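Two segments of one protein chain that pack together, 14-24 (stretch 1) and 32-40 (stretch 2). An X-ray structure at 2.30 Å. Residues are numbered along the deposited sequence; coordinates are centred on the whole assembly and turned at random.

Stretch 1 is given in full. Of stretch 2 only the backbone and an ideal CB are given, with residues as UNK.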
ATOM      1  N   LYS A  14      14.626 -12.468  41.331  1.00 59.02           N
ATOM      2  CA  LYS A  14      13.316 -11.880  41.171  1.00 61.50           C
ATOM      3  C   LYS A  14      13.504 -10.569  40.426  1.00 61.76           C
ATOM      4  O   LYS A  14      14.312  -9.706  40.847  1.00 63.05           O
ATOM      5  CB  LYS A  14      12.654 -11.607  42.539  1.00 61.27           C
ATOM      6  CG  LYS A  14      11.120 -11.664  42.510  1.00 62.95           C
ATOM      7  CD  LYS A  14      10.414 -10.843  43.623  1.00 63.17           C
ATOM      8  CE  LYS A  14      11.186 -10.813  44.955  1.00 64.55           C
ATOM      9  NZ  LYS A  14      10.385 -10.138  46.057  1.00 66.16           N
HETATM   10  N   MSE A  15      12.777 -10.429  39.330  1.00 60.91           N
HETATM   11  CA  MSE A  15      12.901  -9.231  38.486  1.00 62.55           C
HETATM   12  C   MSE A  15      14.242  -9.040  37.782  1.00 59.24           C
HETATM   13  O   MSE A  15      14.553  -7.935  37.363  1.00 59.69           O
HETATM   14  CB  MSE A  15      12.485  -7.944  39.235  1.00 62.35           C
HETATM   15  CG  MSE A  15      10.985  -7.790  39.362  1.00 63.04           C
HETATM   16 SE   MSE A  15      10.389  -5.944  39.133  0.80 71.60          SE
HETATM   17  CE  MSE A  15      11.240  -4.926  40.496  1.00 69.04           C
ATOM     18  N   ALA A  16      15.023 -10.119  37.650  1.00 56.69           N
ATOM     19  CA  ALA A  16      16.194 -10.166  36.753  1.00 53.10           C
ATOM     20  C   ALA A  16      15.823  -9.805  35.294  1.00 51.24           C
ATOM     21  O   ALA A  16      16.681  -9.363  34.505  1.00 50.33           O
ATOM     22  CB  ALA A  16      16.833 -11.554  36.810  1.00 52.18           C
ATOM     23  N   GLY A  17      14.561 -10.039  34.938  1.00 48.94           N
ATOM     24  CA  GLY A  17      14.095  -9.846  33.590  1.00 47.47           C
ATOM     25  C   GLY A  17      13.787  -8.407  33.252  1.00 47.80           C
ATOM     26  O   GLY A  17      13.612  -8.107  32.107  1.00 48.16           O
ATOM     27  N   PHE A  18      13.781  -7.508  34.232  1.00 47.73           N
ATOM     28  CA  PHE A  18      13.211  -6.171  34.055  1.00 48.33           C
ATOM     29  C   PHE A  18      14.086  -5.102  34.654  1.00 48.58           C
ATOM     30  O   PHE A  18      14.422  -5.188  35.796  1.00 48.55           O
ATOM     31  CB  PHE A  18      11.827  -6.084  34.753  1.00 46.59           C
ATOM     32  CG  PHE A  18      10.812  -6.970  34.144  1.00 46.12           C
ATOM     33  CD1 PHE A  18       9.998  -6.505  33.139  1.00 44.84           C
ATOM     34  CD2 PHE A  18      10.726  -8.318  34.514  1.00 46.94           C
ATOM     35  CE1 PHE A  18       9.091  -7.336  32.530  1.00 43.67           C
ATOM     36  CE2 PHE A  18       9.827  -9.162  33.888  1.00 45.05           C
ATOM     37  CZ  PHE A  18       9.003  -8.658  32.898  1.00 43.40           C
ATOM     38  N   ARG A  19      14.421  -4.077  33.881  1.00 49.63           N
ATOM     39  CA  ARG A  19      14.781  -2.777  34.467  1.00 50.71           C
ATOM     40  C   ARG A  19      13.651  -2.288  35.387  1.00 51.04           C
ATOM     41  O   ARG A  19      12.484  -2.456  35.087  1.00 50.70           O
ATOM     42  CB  ARG A  19      14.998  -1.746  33.364  1.00 50.27           C
ATOM     43  CG  ARG A  19      16.232  -2.027  32.567  1.00 51.93           C
ATOM     44  CD  ARG A  19      16.430  -0.969  31.532  1.00 53.31           C
ATOM     45  NE  ARG A  19      17.577  -1.277  30.708  1.00 55.13           N
ATOM     46  CZ  ARG A  19      17.845  -0.683  29.555  1.00 56.33           C
ATOM     47  NH1 ARG A  19      17.052   0.283  29.104  1.00 57.68           N
ATOM     48  NH2 ARG A  19      18.915  -1.047  28.864  1.00 55.01           N
ATOM     49  N   HIS A  20      14.001  -1.687  36.514  1.00 52.29           N
ATOM     50  CA  HIS A  20      12.997  -1.338  37.509  1.00 53.21           C
ATOM     51  C   HIS A  20      13.581  -0.347  38.495  1.00 53.71           C
ATOM     52  O   HIS A  20      14.791  -0.215  38.576  1.00 53.05           O
ATOM     53  CB  HIS A  20      12.455  -2.584  38.222  1.00 52.39           C
ATOM     54  CG  HIS A  20      13.495  -3.375  38.968  1.00 54.17           C
ATOM     55  ND1 HIS A  20      13.608  -3.357  40.351  1.00 51.19           N
ATOM     56  CD2 HIS A  20      14.444  -4.235  38.525  1.00 51.93           C
ATOM     57  CE1 HIS A  20      14.592  -4.157  40.719  1.00 50.56           C
ATOM     58  NE2 HIS A  20      15.124  -4.691  39.634  1.00 53.55           N
ATOM     59  N   LYS A  21      12.716   0.359  39.223  1.00 54.31           N
ATOM     60  CA  LYS A  21      13.176   1.288  40.253  1.00 55.33           C
ATOM     61  C   LYS A  21      12.132   1.498  41.351  1.00 55.08           C
ATOM     62  O   LYS A  21      10.955   1.222  41.162  1.00 54.24           O
ATOM     63  CB  LYS A  21      13.604   2.646  39.640  1.00 55.40           C
ATOM     64  CG  LYS A  21      12.582   3.273  38.679  1.00 55.94           C
ATOM     65  CD  LYS A  21      13.001   4.697  38.328  1.00 57.28           C
ATOM     66  CE  LYS A  21      11.839   5.454  37.720  1.00 60.63           C
ATOM     67  NZ  LYS A  21      11.908   5.592  36.230  1.00 63.35           N
ATOM     68  N   THR A  22      12.592   1.983  42.500  1.00 55.70           N
ATOM     69  CA  THR A  22      11.717   2.396  43.559  1.00 55.98           C
ATOM     70  C   THR A  22      11.416   3.869  43.420  1.00 56.50           C
ATOM     71  O   THR A  22      12.313   4.697  43.270  1.00 57.65           O
ATOM     72  CB  THR A  22      12.307   2.073  44.929  1.00 56.47           C
ATOM     73  OG1 THR A  22      12.492   0.655  45.025  1.00 56.19           O
ATOM     74  CG2 THR A  22      11.348   2.505  46.045  1.00 55.48           C
ATOM     75  N   VAL A  23      10.126   4.169  43.461  1.00 56.43           N
ATOM     76  CA  VAL A  23       9.571   5.499  43.338  1.00 56.44           C
ATOM     77  C   VAL A  23       8.672   5.763  44.574  1.00 55.70           C
ATOM     78  O   VAL A  23       7.856   4.927  44.947  1.00 54.76           O
ATOM     79  CB  VAL A  23       8.746   5.602  41.998  1.00 56.58           C
ATOM     80  CG1 VAL A  23       7.838   6.817  41.965  1.00 58.70           C
ATOM     81  CG2 VAL A  23       9.672   5.629  40.838  1.00 58.19           C
ATOM     82  N   VAL A  24       8.870   6.919  45.212  1.00 55.47           N
ATOM     83  CA  VAL A  24       7.932   7.446  46.198  1.00 54.58           C
ATOM     84  C   VAL A  24       6.795   8.148  45.459  1.00 54.94           C
ATOM     85  O   VAL A  24       7.038   8.903  44.498  1.00 55.75           O
ATOM     86  CB  VAL A  24       8.612   8.437  47.167  1.00 54.21           C
ATOM     87  CG1 VAL A  24       7.566   9.166  48.032  1.00 53.54           C
ATOM     88  CG2 VAL A  24       9.615   7.718  48.030  1.00 52.31           C
ATOM     89  N   UNK A  32       5.888   3.945  48.694  1.00 47.81           N
ATOM     90  CA  UNK A  32       6.824   3.545  47.673  1.00 49.49           C
ATOM     91  C   UNK A  32       6.198   2.417  46.867  1.00 49.25           C
ATOM     92  O   UNK A  32       5.511   1.552  47.423  1.00 48.70           O
ATOM     93  CB  UNK A  32       8.162   3.121  48.283  1.00 49.49           C
ATOM     94  N   UNK A  33       6.425   2.467  45.549  1.00 49.69           N
ATOM     95  CA  UNK A  33       6.043   1.427  44.609  1.00 49.37           C
ATOM     96  C   UNK A  33       7.310   1.100  43.837  1.00 49.62           C
ATOM     97  O   UNK A  33       8.312   1.809  43.945  1.00 50.13           O
ATOM     98  CB  UNK A  33       4.899   1.861  43.690  1.00 49.37           C
ATOM     99  N   UNK A  34       7.270   0.005  43.091  1.00 49.26           N
ATOM    100  CA  UNK A  34       8.329  -0.360  42.188  1.00 47.85           C
ATOM    101  C   UNK A  34       7.754  -0.277  40.781  1.00 47.39           C
ATOM    102  O   UNK A  34       6.687  -0.794  40.493  1.00 47.71           O
ATOM    103  CB  UNK A  34       8.886  -1.751  42.500  1.00 47.85           C
ATOM    104  N   UNK A  35       8.453   0.434  39.924  1.00 47.45           N
ATOM    105  CA  UNK A  35       8.113   0.541  38.523  1.00 48.43           C
ATOM    106  C   UNK A  35       9.096  -0.308  37.718  1.00 48.75           C
ATOM    107  O   UNK A  35      10.313  -0.181  37.871  1.00 48.94           O
ATOM    108  CB  UNK A  35       8.131   2.000  38.063  1.00 48.43           C
ATOM    109  N   UNK A  36       8.549  -1.163  36.862  1.00 49.06           N
ATOM    110  CA  UNK A  36       9.336  -2.016  35.984  1.00 49.52           C
ATOM    111  C   UNK A  36       9.004  -1.642  34.534  1.00 48.41           C
ATOM    112  O   UNK A  36       7.928  -1.170  34.283  1.00 48.21           O
ATOM    113  CB  UNK A  36       9.058  -3.496  36.255  1.00 49.52           C
ATOM    114  N   UNK A  37       9.946  -1.797  33.608  1.00 48.26           N
ATOM    115  CA  UNK A  37       9.645  -1.709  32.190  1.00 48.06           C
ATOM    116  C   UNK A  37       8.560  -2.758  31.834  1.00 47.87           C
ATOM    117  O   UNK A  37       8.428  -3.746  32.530  1.00 47.94           O
ATOM    118  CB  UNK A  37      10.912  -1.920  31.359  1.00 48.06           C
ATOM    119  N   UNK A  38       7.754  -2.516  30.786  1.00 48.47           N
ATOM    120  CA  UNK A  38       6.755  -3.522  30.433  1.00 49.49           C
ATOM    121  C   UNK A  38       7.340  -4.797  29.873  1.00 50.59           C
ATOM    122  O   UNK A  38       8.414  -4.786  29.241  1.00 50.04           O
ATOM    123  CB  UNK A  38       5.772  -2.938  29.416  1.00 49.49           C
ATOM    124  N   UNK A  39       6.612  -5.880  30.107  1.00 51.28           N
ATOM    125  CA  UNK A  39       6.981  -7.157  29.606  1.00 53.04           C
ATOM    126  C   UNK A  39       6.700  -7.154  28.116  1.00 53.81           C
ATOM    127  O   UNK A  39       6.029  -6.251  27.607  1.00 53.37           O
ATOM    128  CB  UNK A  39       6.237  -8.280  30.331  1.00 53.04           C
ATOM    129  N   UNK A  40       7.253  -8.123  27.388  1.00 54.60           N
ATOM    130  CA  UNK A  40       6.908  -8.243  25.960  1.00 55.87           C
ATOM    131  C   UNK A  40       5.477  -8.709  25.719  1.00 56.81           C
ATOM    132  O   UNK A  40       4.934  -8.510  24.647  1.00 56.42           O
ATOM    133  CB  UNK A  40       7.871  -9.216  25.276  1.00 55.87           C
TER

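Strand 20-24 of stretch 1 runs antiparallel to positions 32-36, so side chains alternate between two faces: 32, 34 and 36 share one with His 20, Thr 22 and Val 24, while 33 and 35 share the other with Lys 21 and Val 23.

Position 32 pairs with Val 24 across a non-hydrogen-bonded site. Its ideal CB lies 3.9 Å from Thr 22 CG2, and the neighbours offer methyl groups but no charge; a beta-branched residue or a long aliphatic chain with a polar end would suit. It is Lys 32, whose CG lies 3.9 Å from Val 24 CG2 while the end of the chain leads away.

Position 33 is locked to Val 23 by two backbone hydrogen bonds, from N of 33 to Val 23 O (2.9 Å) and from Val 23 N to O of 33 (3.0 Å). With extended phi/psi of -128/168° and an isopropyl group across the strand, valine, isoleucine or threonine would fit. Val 33 is found, its CG2 4.3 Å from Val 23 CB, a loose apolar contact.

At 34 the ideal CB lies 4.4 Å from Met 15 CE and 5.0 Å from Thr 22 OG1. The selenomethionine methyl limits the space on one side, favouring a compact apolar or beta-branched residue. Val 34 takes the t rotamer: CG1 lies 3.1 Å from Met 15 CE, a very tight approach, and CG2 3.9 Å from Thr 22 OG1.

Position 35 repeats the paired hydrogen bonds, its N donating to Lys 21 O (2.9 Å) and its O accepting from Lys 21 N (2.8 Å). The ideal CB is 4.8 Å from Val 23 CG2, so a branched aliphatic chain could extend along that methyl. Leu 35 does so, with CD1 3.8 Å from Val 23 CG2.

Position 36 points to the face that holds His 20, its ideal CB 4.0 Å from both Met 15 SE and His 20 CB. Beyond lies the Phe 18 ring, inviting a long aliphatic, aromatic or cationic side chain. Arg 36 lays CD over one ring face, 3.9 Å from the centroid, and its guanidinium stacks on the ring with centres 4.3 Å apart and planes at 30°. The cation-pi contact is off-centre, and NH1 also donates to the backbone O of the next residue (3.2 Å).

At 37 the backbone N donates to Arg 19 O (3.0 Å). CA-to-CB points sideways, but Arg 19 N offers a donor within reach, so an acceptor such as glutamate or glutamine would suit. Glu 37 uses OE2 to accept from Arg 19 N at 2.8 Å.

Position 38 points away, and its phi/psi of -69/151° accommodates proline among many others; it is Pro 38.

At 39 the ideal CB lies 3.7 Å from Phe 18 CE1, at the ring edge, favouring a small residue. Ser 39 fits there and caps a following helix through its side chain.

Position 40 makes no contact and has room for a CB, so many residues would suit; it is Gly 40.

Stretch 2, residues 32-40: KVVLREPSG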
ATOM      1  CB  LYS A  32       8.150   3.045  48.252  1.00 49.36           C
ATOM      2  CG  LYS A  32       8.969   4.030  49.034  1.00 52.59           C
ATOM      3  CD  LYS A  32      10.096   3.266  49.787  1.00 53.01           C
ATOM      4  CE  LYS A  32       9.640   2.896  51.235  1.00 59.25           C
ATOM      5  NZ  LYS A  32      10.494   1.857  51.967  1.00 56.77           N
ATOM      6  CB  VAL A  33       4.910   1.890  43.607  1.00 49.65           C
ATOM      7  CG1 VAL A  33       3.683   2.352  44.371  1.00 49.49           C
ATOM      8  CG2 VAL A  33       5.413   2.983  42.575  1.00 47.53           C
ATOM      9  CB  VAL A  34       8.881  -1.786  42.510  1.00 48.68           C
ATOM     10  CG1 VAL A  34       9.733  -2.313  41.361  1.00 47.10           C
ATOM     11  CG2 VAL A  34       9.691  -1.793  43.825  1.00 46.53           C
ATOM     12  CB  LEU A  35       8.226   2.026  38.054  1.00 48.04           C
ATOM     13  CG  LEU A  35       7.260   3.063  38.656  1.00 47.68           C
ATOM     14  CD1 LEU A  35       7.414   4.423  37.980  1.00 46.23           C
ATOM     15  CD2 LEU A  35       5.775   2.596  38.621  1.00 44.11           C
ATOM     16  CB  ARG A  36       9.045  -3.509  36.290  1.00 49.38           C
ATOM     17  CG  ARG A  36       7.740  -4.049  35.730  1.00 50.56           C
ATOM     18  CD  ARG A  36       7.833  -5.532  35.867  1.00 52.21           C
ATOM     19  NE  ARG A  36       6.665  -6.399  35.706  1.00 50.32           N
ATOM     20  CZ  ARG A  36       5.929  -6.531  34.607  1.00 56.44           C
ATOM     21  NH1 ARG A  36       6.108  -5.701  33.568  1.00 58.56           N
ATOM     22  NH2 ARG A  36       4.951  -7.463  34.568  1.00 54.69           N
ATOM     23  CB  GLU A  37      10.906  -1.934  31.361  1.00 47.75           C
ATOM     24  CG  GLU A  37      11.426  -3.354  31.413  1.00 48.90           C
ATOM     25  CD  GLU A  37      12.689  -3.507  30.605  1.00 51.20           C
ATOM     26  OE1 GLU A  37      12.639  -3.181  29.401  1.00 51.87           O
ATOM     27  OE2 GLU A  37      13.713  -3.965  31.164  1.00 53.06           O
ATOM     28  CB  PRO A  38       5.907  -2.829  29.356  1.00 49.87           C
ATOM     29  CG  PRO A  38       6.203  -1.371  29.539  1.00 50.10           C
ATOM     30  CD  PRO A  38       7.613  -1.296  29.967  1.00 48.14           C
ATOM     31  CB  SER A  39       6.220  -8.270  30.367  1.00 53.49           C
ATOM     32  OG  SER A  39       5.002  -8.604  29.742  1.00 55.07           O
TER
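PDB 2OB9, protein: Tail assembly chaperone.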